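Local coordinates for protein L-hydantoinase (Arthrobacter aurescens, PDB 1GKR) that hydrolyses 5-substituted hydantoins, preferring aryl derivatives, as a homotetrameric zinc-dependent cyclic amidase whose stereoselectivity depends on the substrate, at residues I5-R10 against E19-V24; I45-K50 against L389-L394; V52-V57 against R359-M364; R116-F121 against V439-G444; M345-V350 against P418-P423. All blocks are in the same frame, centred on the assembly; numbering follows the deposited sequence.

Interaction 1: residues I5-R10 against E19-V24; sequences IVKNCR and EADILV
V6 and I22 form an antiparallel hydrogen-bonded pair at the tighter end of this contact. V6 N donates to I22 O at 2.9 Å, and I22 N returns a bond to V6 O. Beside them, the I5 and L23 side chains run alongside each other on one face, CD1 against CD1. C9 and A20 make a second hydrogen-bonded pair, but the register slips by one residue between V6 and C9. This is a beta bulge, and the chain turns a corner at N8. D21 fills the bulge. Its OD1 accepts from N8 N at 2.7 Å. That donor sits above the carboxylate plane, 43° out of it. D21 OD2 bonds to T36 OG1, and the N8 amide turns to D46.

The other end is looser and lies at the solvent side. R10 NH1 reaches E19 OE2 in a salt bridge of 3.2 Å, with the guanidinium and carboxylate planes 32° apart. Strands 9-13 and 16-25 form a beta hairpin, and strand 2-7 pairs with the far end of 16-25. At the bulge, then, a buried carboxylate takes over a backbone N-H that has lost its place in the strand pairing.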
# COMPACT_ATOMS: atom_id res chain seq x y z
N ILE A 5 -33.21 40.24 11.49
CA ILE A 5 -31.84 40.52 11.10
C ILE A 5 -30.94 40.19 12.28
O ILE A 5 -31.16 40.66 13.40
CB ILE A 5 -31.64 42.01 10.75
CG1 ILE A 5 -32.22 42.30 9.37
CG2 ILE A 5 -30.16 42.37 10.75
CD1 ILE A 5 -32.08 43.75 8.96
N VAL A 6 -29.94 39.35 12.02
CA VAL A 6 -28.99 38.99 13.06
C VAL A 6 -27.76 39.77 12.64
O VAL A 6 -27.18 39.49 11.59
CB VAL A 6 -28.66 37.49 13.04
CG1 VAL A 6 -27.84 37.14 14.26
CG2 VAL A 6 -29.94 36.66 12.99
N LYS A 7 -27.38 40.76 13.43
CA LYS A 7 -26.22 41.53 13.03
C LYS A 7 -24.97 41.39 13.88
O LYS A 7 -25.03 40.95 15.03
CB LYS A 7 -26.58 43.01 12.86
CG LYS A 7 -27.35 43.66 13.97
CD LYS A 7 -27.94 44.95 13.41
CE LYS A 7 -28.40 45.89 14.52
NZ LYS A 7 -27.28 46.30 15.43
N ASN A 8 -23.85 41.75 13.26
CA ASN A 8 -22.53 41.67 13.88
C ASN A 8 -22.20 40.23 14.14
O ASN A 8 -21.85 39.84 15.25
CB ASN A 8 -22.50 42.47 15.18
CG ASN A 8 -22.93 43.89 14.97
OD1 ASN A 8 -22.44 44.57 14.07
ND2 ASN A 8 -23.86 44.36 15.80
N CYS A 9 -22.34 39.42 13.09
CA CYS A 9 -22.06 38.01 13.20
C CYS A 9 -20.65 37.76 12.73
O CYS A 9 -20.18 38.41 11.81
CB CYS A 9 -22.97 37.19 12.29
SG CYS A 9 -24.71 37.35 12.56
N ARG A 10 -19.98 36.81 13.37
CA ARG A 10 -18.66 36.40 12.93
C ARG A 10 -19.07 35.01 12.45
O ARG A 10 -18.97 34.02 13.16
CB ARG A 10 -17.68 36.36 14.09
CG ARG A 10 -16.28 36.74 13.67
CD ARG A 10 -15.30 36.59 14.81
NE ARG A 10 -15.49 37.62 15.82
CZ ARG A 10 -15.11 38.88 15.66
NH1 ARG A 10 -14.51 39.26 14.54
NH2 ARG A 10 -15.34 39.77 16.63
N GLU A 19 -17.15 38.36 8.42
CA GLU A 19 -17.94 39.29 9.21
C GLU A 19 -19.10 39.90 8.44
O GLU A 19 -18.87 40.68 7.52
CB GLU A 19 -17.04 40.39 9.73
CG GLU A 19 -15.92 39.87 10.58
CD GLU A 19 -14.96 40.97 11.00
OE1 GLU A 19 -14.21 41.47 10.13
OE2 GLU A 19 -14.96 41.34 12.19
N ALA A 20 -20.33 39.58 8.83
CA ALA A 20 -21.49 40.12 8.15
C ALA A 20 -22.76 40.04 8.96
O ALA A 20 -22.76 39.61 10.12
CB ALA A 20 -21.68 39.43 6.83
N ASP A 21 -23.86 40.46 8.35
CA ASP A 21 -25.16 40.41 8.98
C ASP A 21 -26.05 39.50 8.14
O ASP A 21 -25.91 39.44 6.90
CB ASP A 21 -25.80 41.80 9.04
CG ASP A 21 -25.05 42.76 9.94
OD1 ASP A 21 -24.13 42.31 10.67
OD2 ASP A 21 -25.38 43.97 9.91
N ILE A 22 -26.96 38.79 8.81
CA ILE A 22 -27.86 37.89 8.12
C ILE A 22 -29.28 38.42 8.14
O ILE A 22 -29.81 38.77 9.19
CB ILE A 22 -27.83 36.49 8.76
CG1 ILE A 22 -26.40 35.96 8.75
CG2 ILE A 22 -28.74 35.54 8.00
CD1 ILE A 22 -26.21 34.73 9.56
N LEU A 23 -29.86 38.50 6.95
CA LEU A 23 -31.22 38.99 6.76
C LEU A 23 -32.05 37.78 6.42
O LEU A 23 -31.78 37.09 5.42
CB LEU A 23 -31.31 39.95 5.56
CG LEU A 23 -30.44 41.19 5.41
CD1 LEU A 23 -31.03 42.34 6.19
CD2 LEU A 23 -29.01 40.88 5.85
N VAL A 24 -33.07 37.51 7.24
CA VAL A 24 -33.92 36.37 6.99
C VAL A 24 -35.36 36.77 6.71
O VAL A 24 -35.91 37.69 7.33
CB VAL A 24 -33.83 35.33 8.15
CG1 VAL A 24 -33.10 35.93 9.31
CG2 VAL A 24 -35.21 34.85 8.56

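Interaction 2: residues I45-K50 against L389-L394; sequences IDAGGK and LLILDL
K50 lies with its aliphatic chain against the backbone of strand 389-393. Its CB is 4.1 Å from I391 CG2 and also approaches the carbonyl of L392. CG passes the same carbonyl at a longer range. CD comes nearest to it, 3.1 Å from L392 O. CE then reaches the neighbourhood of D393, 4.2 Å from D393 OD2. The chain bends at its last torsion (chi4 65°), which puts NZ back toward its own turn. There NZ makes a weak bond to A47 O. K50 NZ stays 5.5 Å from D393 OD2, too far for a salt bridge. D393 OD1 is bonded to the backbone N of D395.

I391 carries the apolar side of the contact. Its CD1 meets I45 CG2 at 3.8 Å and also touches A47 CB. Local bonds shape the turn in 45-50, and strands 2-7 and 9-13 hold it from outside. A type I' beta turn runs from A47 to K50, closed by K50 N to A47 O. D46 OD1 accepts from G48 N, an Asx turn, and also from N8 ND2.

The contact joins the N-terminal strands to strand 389-393, so two distant parts of the chain build one beta domain, as is usual in hydantoinases. Methyl and methylene packing does the joining across the segments, while the lysine ammonium probably gives only a long-range attraction to D393.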
# COMPACT_ATOMS: atom_id res chain seq x y z
N ILE A 45 -31.67 40.93 16.10
CA ILE A 45 -30.83 40.23 17.05
C ILE A 45 -29.40 40.74 16.86
O ILE A 45 -28.89 40.76 15.75
CB ILE A 45 -30.80 38.72 16.80
CG1 ILE A 45 -32.22 38.16 16.65
CG2 ILE A 45 -30.05 38.04 17.93
CD1 ILE A 45 -32.92 37.97 17.93
N ASP A 46 -28.77 41.14 17.95
CA ASP A 46 -27.39 41.61 17.85
C ASP A 46 -26.50 40.51 18.39
O ASP A 46 -26.57 40.19 19.58
CB ASP A 46 -27.19 42.86 18.69
CG ASP A 46 -25.89 43.59 18.35
OD1 ASP A 46 -24.86 42.91 18.08
OD2 ASP A 46 -25.90 44.84 18.37
N ALA A 47 -25.67 39.93 17.53
CA ALA A 47 -24.77 38.86 17.96
C ALA A 47 -23.59 39.46 18.72
O ALA A 47 -22.84 38.75 19.40
CB ALA A 47 -24.29 38.06 16.76
N GLY A 48 -23.42 40.78 18.59
CA GLY A 48 -22.35 41.47 19.28
C GLY A 48 -20.97 40.95 18.93
O GLY A 48 -20.05 41.02 19.75
N GLY A 49 -20.82 40.41 17.73
CA GLY A 49 -19.53 39.90 17.31
C GLY A 49 -19.19 38.49 17.75
O GLY A 49 -18.04 38.06 17.62
N LYS A 50 -20.17 37.76 18.29
CA LYS A 50 -19.88 36.38 18.70
C LYS A 50 -19.92 35.51 17.45
O LYS A 50 -20.41 35.93 16.40
CB LYS A 50 -20.92 35.88 19.70
CG LYS A 50 -21.01 36.72 20.96
CD LYS A 50 -21.69 35.95 22.10
CE LYS A 50 -22.27 36.90 23.13
NZ LYS A 50 -23.36 37.70 22.50
N LEU A 389 -29.49 29.02 12.76
CA LEU A 389 -28.22 29.44 13.34
C LEU A 389 -28.13 29.17 14.81
O LEU A 389 -29.10 28.86 15.48
CB LEU A 389 -27.95 30.94 13.23
CG LEU A 389 -28.58 32.06 12.41
CD1 LEU A 389 -29.52 31.54 11.37
CD2 LEU A 389 -29.26 32.97 13.36
N LEU A 390 -26.92 29.39 15.29
CA LEU A 390 -26.58 29.26 16.68
C LEU A 390 -25.66 30.45 16.95
O LEU A 390 -24.74 30.72 16.18
CB LEU A 390 -25.80 27.97 16.95
CG LEU A 390 -26.36 26.60 16.54
CD1 LEU A 390 -25.48 25.49 17.12
CD2 LEU A 390 -27.77 26.46 17.06
N ILE A 391 -25.95 31.21 18.01
CA ILE A 391 -25.05 32.28 18.38
C ILE A 391 -24.26 31.57 19.48
O ILE A 391 -24.83 31.02 20.41
CB ILE A 391 -25.80 33.49 18.96
CG1 ILE A 391 -26.62 34.16 17.86
CG2 ILE A 391 -24.80 34.48 19.54
CD1 ILE A 391 -27.38 35.39 18.29
N LEU A 392 -22.94 31.52 19.33
CA LEU A 392 -22.10 30.83 20.30
C LEU A 392 -21.50 31.74 21.35
O LEU A 392 -21.48 32.95 21.21
CB LEU A 392 -20.97 30.11 19.58
CG LEU A 392 -21.17 28.67 19.13
CD1 LEU A 392 -22.51 28.47 18.47
CD2 LEU A 392 -20.04 28.31 18.19
N ASP A 393 -21.03 31.14 22.43
CA ASP A 393 -20.37 31.87 23.49
C ASP A 393 -19.25 30.93 23.92
O ASP A 393 -19.50 29.95 24.62
CB ASP A 393 -21.32 32.13 24.65
CG ASP A 393 -20.73 33.09 25.67
OD1 ASP A 393 -19.54 32.96 26.03
OD2 ASP A 393 -21.47 33.99 26.12
N LEU A 394 -18.03 31.23 23.47
CA LEU A 394 -16.89 30.39 23.82
C LEU A 394 -16.22 30.81 25.11
O LEU A 394 -15.12 30.36 25.43
CB LEU A 394 -15.86 30.39 22.68
CG LEU A 394 -16.21 29.66 21.37
CD1 LEU A 394 -17.21 28.55 21.64
CD2 LEU A 394 -16.80 30.64 20.41

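Interaction 3: residues V52-V57 against R359-M364; sequences VMPGVV and RLVEVM
V57 N donates to M364 O at 3.0 Å where the two backbones meet, and just before it strand 52-54 runs at 23° to helix 359-364, their axes 9.3 Å apart at the closest. The donor lies nearly in line with the M364 carbonyl. V56 flanks this bond, with CG1 3.4 Å from M364 O and its methyl also near M364 CE.

Further back, M53 reaches for the helix. Its CB rests on V361 CG2 at 3.9 Å. Its CE touches L360 CD2, and the M53 and L360 side chains cross at about a right angle. P54 CD meets V361 CG1, and these two side chains are again crossed at roughly 90°.

The strand leads on to the zinc ligands H60 and H62 of the metallo-dependent hydrolase, and the side chain of V57 is about 10 Å from that of H60. The helical partner that M364 O would normally have, four residues on, is P368, which has no N-H to give. V57 N supplies the missing donor, and a buried carbonyl is thereby satisfied inside an otherwise apolar interface.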
# COMPACT_ATOMS: atom_id res chain seq x y z
N VAL A 52 -21.20 32.90 14.87
CA VAL A 52 -22.49 32.40 14.47
C VAL A 52 -22.22 31.24 13.51
O VAL A 52 -21.41 31.38 12.60
CB VAL A 52 -23.32 33.48 13.77
CG1 VAL A 52 -24.60 32.88 13.20
CG2 VAL A 52 -23.67 34.57 14.76
N MET A 53 -22.87 30.10 13.73
CA MET A 53 -22.67 28.93 12.87
C MET A 53 -24.01 28.33 12.48
O MET A 53 -25.04 28.65 13.07
CB MET A 53 -21.84 27.87 13.59
CG MET A 53 -22.51 27.30 14.82
SD MET A 53 -21.50 26.07 15.64
CE MET A 53 -22.02 24.61 14.83
N PRO A 54 -24.02 27.46 11.45
CA PRO A 54 -25.29 26.85 11.04
C PRO A 54 -25.74 25.88 12.12
O PRO A 54 -24.92 25.40 12.91
CB PRO A 54 -24.93 26.13 9.75
CG PRO A 54 -23.71 26.86 9.27
CD PRO A 54 -22.94 27.08 10.53
N GLY A 55 -27.04 25.61 12.16
CA GLY A 55 -27.54 24.68 13.15
C GLY A 55 -26.85 23.34 12.93
O GLY A 55 -26.56 22.96 11.80
N VAL A 56 -26.57 22.63 14.01
CA VAL A 56 -25.93 21.33 13.90
C VAL A 56 -26.91 20.31 13.31
O VAL A 56 -28.09 20.30 13.67
CB VAL A 56 -25.47 20.82 15.26
CG1 VAL A 56 -25.10 19.35 15.16
CG2 VAL A 56 -24.29 21.66 15.73
N VAL A 57 -26.43 19.48 12.40
CA VAL A 57 -27.24 18.44 11.78
C VAL A 57 -26.73 17.11 12.30
O VAL A 57 -25.65 16.67 11.92
CB VAL A 57 -27.13 18.47 10.23
CG1 VAL A 57 -27.81 17.25 9.63
CG2 VAL A 57 -27.76 19.74 9.69
N ARG A 359 -13.42 23.43 11.02
CA ARG A 359 -13.54 22.00 10.86
C ARG A 359 -14.78 21.47 11.59
O ARG A 359 -15.49 20.59 11.08
CB ARG A 359 -12.29 21.31 11.38
CG ARG A 359 -12.42 19.81 11.40
CD ARG A 359 -11.39 19.16 10.53
NE ARG A 359 -11.68 19.32 9.11
CZ ARG A 359 -10.75 19.36 8.17
NH1 ARG A 359 -9.46 19.27 8.50
NH2 ARG A 359 -11.09 19.49 6.90
N LEU A 360 -15.04 22.01 12.77
CA LEU A 360 -16.20 21.61 13.56
C LEU A 360 -17.46 21.80 12.75
O LEU A 360 -18.32 20.92 12.70
CB LEU A 360 -16.29 22.43 14.84
CG LEU A 360 -17.39 22.03 15.83
CD1 LEU A 360 -16.97 22.36 17.24
CD2 LEU A 360 -18.68 22.73 15.48
N VAL A 361 -17.58 22.95 12.10
CA VAL A 361 -18.77 23.20 11.29
C VAL A 361 -18.86 22.25 10.10
O VAL A 361 -19.95 21.88 9.66
CB VAL A 361 -18.79 24.67 10.80
CG1 VAL A 361 -19.77 24.84 9.65
CG2 VAL A 361 -19.19 25.55 11.95
N GLU A 362 -17.71 21.83 9.60
CA GLU A 362 -17.68 20.93 8.46
C GLU A 362 -18.20 19.54 8.81
O GLU A 362 -19.04 18.98 8.09
CB GLU A 362 -16.26 20.79 7.92
CG GLU A 362 -16.20 20.00 6.62
CD GLU A 362 -14.78 19.73 6.16
OE1 GLU A 362 -13.95 19.36 7.02
OE2 GLU A 362 -14.52 19.88 4.94
N VAL A 363 -17.72 18.99 9.93
CA VAL A 363 -18.14 17.65 10.35
C VAL A 363 -19.48 17.57 11.10
O VAL A 363 -20.09 16.49 11.17
CB VAL A 363 -17.06 16.99 11.22
CG1 VAL A 363 -15.74 16.98 10.51
CG2 VAL A 363 -16.94 17.72 12.53
N MET A 364 -19.94 18.69 11.66
CA MET A 364 -21.20 18.70 12.41
C MET A 364 -22.35 19.34 11.68
O MET A 364 -23.50 19.20 12.12
CB MET A 364 -21.02 19.38 13.77
CG MET A 364 -20.16 18.57 14.70
SD MET A 364 -20.06 19.21 16.36
CE MET A 364 -21.45 18.38 17.11

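Interaction 4: residues R116-F121 against V439-G444; sequences RLKVDF and VLVEQG
L117 O accepts from G444 N at 2.9 Å, tying the chain just past helix 103-116 to the C-terminal tail. The donor sits above the carbonyl plane, 43° out of it, and the N-H...O angle is 142°. Next to this bond Q443 CB packs on R116 O at 3.5 Å. Q443 NE2 comes near R116 CG where the side chains cross at a slant, with the guanidinium and amide planes 57° apart. The R116 guanidinium itself is held elsewhere, by salt bridges to E76 and D65.

K118 makes most of the side-chain contact. Its CB meets V441 CG1 at 4.1 Å. Its CD touches V439 CG1 at 3.7 Å, and its CE lies against V441 O and the Q443 backbone N. A bend at the end of the chain (chi4 78°) sets the direction of NZ, which forms a salt bridge with E80 on helix 75-85. An alanine here would probably leave E80 without its cationic mate and open a gap beside V439 where the methylenes had been.

The contact fastens the segment after strand 438-439 to the turn that leads into strand 120-123. K118 thus has two separate duties: its methylenes pack against the tail, and its ammonium pairs with a carboxylate on a third element. The backbone bond at G444 is the direct polar tie between the two segments.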
# COMPACT_ATOMS: atom_id res chain seq x y z
N ARG A 116 -45.02 16.10 17.30
CA ARG A 116 -44.42 16.33 18.60
C ARG A 116 -42.99 16.85 18.68
O ARG A 116 -42.58 17.36 19.73
CB ARG A 116 -44.56 15.06 19.44
CG ARG A 116 -46.02 14.75 19.76
CD ARG A 116 -46.15 13.52 20.62
NE ARG A 116 -46.11 12.30 19.82
CZ ARG A 116 -45.32 11.27 20.08
NH1 ARG A 116 -44.49 11.32 21.13
NH2 ARG A 116 -45.37 10.18 19.31
N LEU A 117 -42.24 16.75 17.59
CA LEU A 117 -40.86 17.23 17.58
C LEU A 117 -40.77 18.75 17.64
O LEU A 117 -41.65 19.45 17.14
CB LEU A 117 -40.14 16.72 16.33
CG LEU A 117 -39.66 15.28 16.49
CD1 LEU A 117 -39.19 14.75 15.14
CD2 LEU A 117 -38.56 15.25 17.54
N LYS A 118 -39.70 19.25 18.25
CA LYS A 118 -39.52 20.69 18.36
C LYS A 118 -38.41 21.24 17.46
O LYS A 118 -38.27 22.45 17.30
CB LYS A 118 -39.28 21.08 19.82
CG LYS A 118 -40.49 20.88 20.75
CD LYS A 118 -40.28 21.69 22.03
CE LYS A 118 -41.53 21.77 22.90
NZ LYS A 118 -41.73 20.51 23.67
N VAL A 119 -37.61 20.36 16.87
CA VAL A 119 -36.57 20.80 15.93
C VAL A 119 -36.90 20.06 14.63
O VAL A 119 -37.74 19.16 14.63
CB VAL A 119 -35.16 20.45 16.43
CG1 VAL A 119 -34.87 21.22 17.72
CG2 VAL A 119 -35.02 18.96 16.66
N ASP A 120 -36.29 20.43 13.52
CA ASP A 120 -36.63 19.75 12.26
C ASP A 120 -36.05 18.34 12.20
O ASP A 120 -35.12 18.00 12.93
CB ASP A 120 -36.19 20.60 11.07
CG ASP A 120 -37.11 21.80 10.82
OD1 ASP A 120 -38.10 21.99 11.56
OD2 ASP A 120 -36.85 22.57 9.87
N PHE A 121 -36.60 17.51 11.31
CA PHE A 121 -36.15 16.14 11.24
C PHE A 121 -36.24 15.48 9.87
O PHE A 121 -37.03 15.87 9.02
CB PHE A 121 -36.97 15.30 12.20
CG PHE A 121 -38.44 15.26 11.85
CD1 PHE A 121 -39.27 16.35 12.10
CD2 PHE A 121 -38.98 14.15 11.18
CE1 PHE A 121 -40.61 16.35 11.69
CE2 PHE A 121 -40.32 14.15 10.76
CZ PHE A 121 -41.14 15.25 11.02
N VAL A 439 -36.64 26.61 26.11
CA VAL A 439 -37.22 26.28 24.83
C VAL A 439 -38.44 27.19 24.74
O VAL A 439 -39.20 27.29 25.69
CB VAL A 439 -37.65 24.83 24.74
CG1 VAL A 439 -38.40 24.60 23.44
CG2 VAL A 439 -36.43 23.93 24.81
N LEU A 440 -38.61 27.86 23.60
CA LEU A 440 -39.71 28.80 23.42
C LEU A 440 -40.69 28.38 22.35
O LEU A 440 -41.49 29.19 21.90
CB LEU A 440 -39.15 30.16 23.01
CG LEU A 440 -37.99 30.71 23.83
CD1 LEU A 440 -37.25 31.77 23.03
CD2 LEU A 440 -38.50 31.25 25.14
N VAL A 441 -40.65 27.13 21.94
CA VAL A 441 -41.56 26.72 20.88
C VAL A 441 -42.41 25.51 21.30
O VAL A 441 -41.97 24.68 22.11
CB VAL A 441 -40.73 26.46 19.60
CG1 VAL A 441 -40.24 25.03 19.55
CG2 VAL A 441 -41.52 26.84 18.39
N GLU A 442 -43.63 25.42 20.78
CA GLU A 442 -44.51 24.31 21.13
C GLU A 442 -44.25 23.03 20.35
O GLU A 442 -43.67 23.06 19.27
CB GLU A 442 -45.99 24.71 20.97
CG GLU A 442 -46.26 25.84 19.98
CD GLU A 442 -45.88 25.52 18.53
OE1 GLU A 442 -46.39 24.50 17.98
OE2 GLU A 442 -45.09 26.29 17.93
N GLN A 443 -44.67 21.91 20.91
CA GLN A 443 -44.46 20.64 20.23
C GLN A 443 -45.13 20.62 18.87
O GLN A 443 -46.25 21.09 18.71
CB GLN A 443 -44.96 19.50 21.10
CG GLN A 443 -46.39 19.61 21.53
CD GLN A 443 -46.81 18.43 22.41
OE1 GLN A 443 -46.34 18.29 23.55
NE2 GLN A 443 -47.67 17.57 21.87
N GLY A 444 -44.43 20.09 17.87
CA GLY A 444 -44.99 20.03 16.54
C GLY A 444 -44.39 21.08 15.64
O GLY A 444 -44.58 21.05 14.42

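Interaction 5: residues M345-V350 against P418-P423; sequences MLTNGV and PVTGAP
T347 OG1 faces the backbone of T420 and accepts from T420 N at 2.8 Å, with an N-H...O angle of 154°. G421 N gives a second, weak bond to the same oxygen at 3.4 Å. OG1 lies on the backbone N side of its residue (chi1 -68°), which turns it back to P343 O one helical turn earlier while it still faces T420 N. It bonds to P343 O, so the hydroxyl both donates and accepts. The T347 methyl CG2 turns to P418 O, 3.6 Å away. A valine in its place would probably leave T420 N without its acceptor and P343 O without that hydroxyl donor.

The T347 and T420 side chains cross at about a right angle. T420 OG1 is bonded to N351 ND2 and, at 2.8 Å, to a water. That water donates to T347 O, so it bridges the helix and the loop at T420. This short loop of T420 and G421 parts strand 418-419 from strand 422-423. Helix 341-350 belongs to the TIM-barrel-type amidohydrolase part, and here it packs on strand 418-428, which pairs with strand 389-393.

A second water donates to P418 O at 2.7 Å and, weakly, to N348 OD1. The stronger partner of N348 OD1 is K352 NZ. Within the helix, V350 N bonds to M345 O in a wider pi-type turn. Beside the polar cluster, L346 CD2 packs on the peptide between G421 and A422, 3.9 Å from A422 N.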
# COMPACT_ATOMS: atom_id res chain seq x y z
N MET A 345 -17.69 19.25 22.21
CA MET A 345 -16.72 19.49 21.14
C MET A 345 -16.15 20.90 21.24
O MET A 345 -14.95 21.12 21.05
CB MET A 345 -17.37 19.32 19.76
CG MET A 345 -17.80 17.91 19.44
SD MET A 345 -16.56 16.69 19.89
CE MET A 345 -15.22 17.10 18.78
N LEU A 346 -17.02 21.86 21.53
CA LEU A 346 -16.61 23.25 21.68
C LEU A 346 -15.63 23.36 22.85
O LEU A 346 -14.59 24.00 22.74
CB LEU A 346 -17.85 24.09 21.96
CG LEU A 346 -18.35 25.08 20.92
CD1 LEU A 346 -18.01 24.65 19.51
CD2 LEU A 346 -19.85 25.23 21.12
N THR A 347 -15.98 22.73 23.96
CA THR A 347 -15.17 22.76 25.17
C THR A 347 -13.81 22.07 25.11
O THR A 347 -12.79 22.70 25.37
CB THR A 347 -15.97 22.17 26.36
OG1 THR A 347 -17.05 23.05 26.69
CG2 THR A 347 -15.09 21.99 27.58
N ASN A 348 -13.79 20.79 24.76
CA ASN A 348 -12.54 20.05 24.72
C ASN A 348 -11.84 20.04 23.38
O ASN A 348 -10.74 19.50 23.25
CB ASN A 348 -12.78 18.63 25.19
CG ASN A 348 -13.42 18.58 26.55
OD1 ASN A 348 -12.81 18.97 27.55
ND2 ASN A 348 -14.66 18.11 26.60
N GLY A 349 -12.50 20.60 22.37
CA GLY A 349 -11.93 20.66 21.05
C GLY A 349 -11.50 22.07 20.69
O GLY A 349 -10.31 22.40 20.68
N VAL A 350 -12.48 22.93 20.41
CA VAL A 350 -12.19 24.30 20.03
C VAL A 350 -11.49 25.10 21.11
O VAL A 350 -10.38 25.59 20.89
CB VAL A 350 -13.48 25.05 19.62
CG1 VAL A 350 -13.16 26.50 19.35
CG2 VAL A 350 -14.06 24.41 18.36
N PRO A 418 -16.84 19.94 33.04
CA PRO A 418 -16.91 21.36 32.73
C PRO A 418 -17.28 21.66 31.28
O PRO A 418 -17.00 20.87 30.38
CB PRO A 418 -15.50 21.85 33.08
CG PRO A 418 -14.67 20.68 32.77
CD PRO A 418 -15.46 19.53 33.34
N VAL A 419 -17.92 22.80 31.09
CA VAL A 419 -18.36 23.27 29.79
C VAL A 419 -17.89 24.72 29.65
O VAL A 419 -18.28 25.57 30.45
CB VAL A 419 -19.89 23.23 29.70
CG1 VAL A 419 -20.36 23.82 28.39
CG2 VAL A 419 -20.37 21.80 29.87
N THR A 420 -17.07 25.01 28.65
CA THR A 420 -16.57 26.37 28.47
C THR A 420 -17.11 27.03 27.20
O THR A 420 -16.80 28.19 26.92
CB THR A 420 -15.03 26.40 28.42
OG1 THR A 420 -14.56 25.58 27.33
CG2 THR A 420 -14.45 25.89 29.72
N GLY A 421 -17.91 26.31 26.44
CA GLY A 421 -18.46 26.89 25.23
C GLY A 421 -19.80 26.25 24.94
O GLY A 421 -19.97 25.06 25.19
N ALA A 422 -20.75 27.01 24.42
CA ALA A 422 -22.06 26.45 24.12
C ALA A 422 -22.94 27.39 23.34
O ALA A 422 -22.72 28.60 23.33
CB ALA A 422 -22.75 26.07 25.41
N PRO A 423 -23.94 26.84 22.64
CA PRO A 423 -24.81 27.75 21.89
C PRO A 423 -25.68 28.44 22.93
O PRO A 423 -26.12 27.80 23.88
CB PRO A 423 -25.61 26.80 21.00
CG PRO A 423 -25.67 25.53 21.82
CD PRO A 423 -24.29 25.43 22.43
O HOH W 1 -12.23 24.18 27.99
O HOH W 2 -15.09 18.99 29.98

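How the interactions relate
Interactions 1, 2, 3 and 5 form a connected cluster, and interaction 4 stands apart, its nearest atoms at least about 7 Å from the others. Interactions 1 and 2 have centres 9 Å apart, and strands 2-7 and 44-46 are sheet neighbours. Strand 51-62 of interaction 3 pairs with strand 9-13 and with strand 389-393 of interaction 2. That strand pairs in turn with strand 418-428 of interaction 5. Helices 341-350 and 357-372, consecutive in the chain, pack through L346 and L360. Along the chain, interaction 1 closes first; the segments of interactions 3 and 5 alternate. N-terminal and late segments thus join in one beta region packed on helices of the amidohydrolase part.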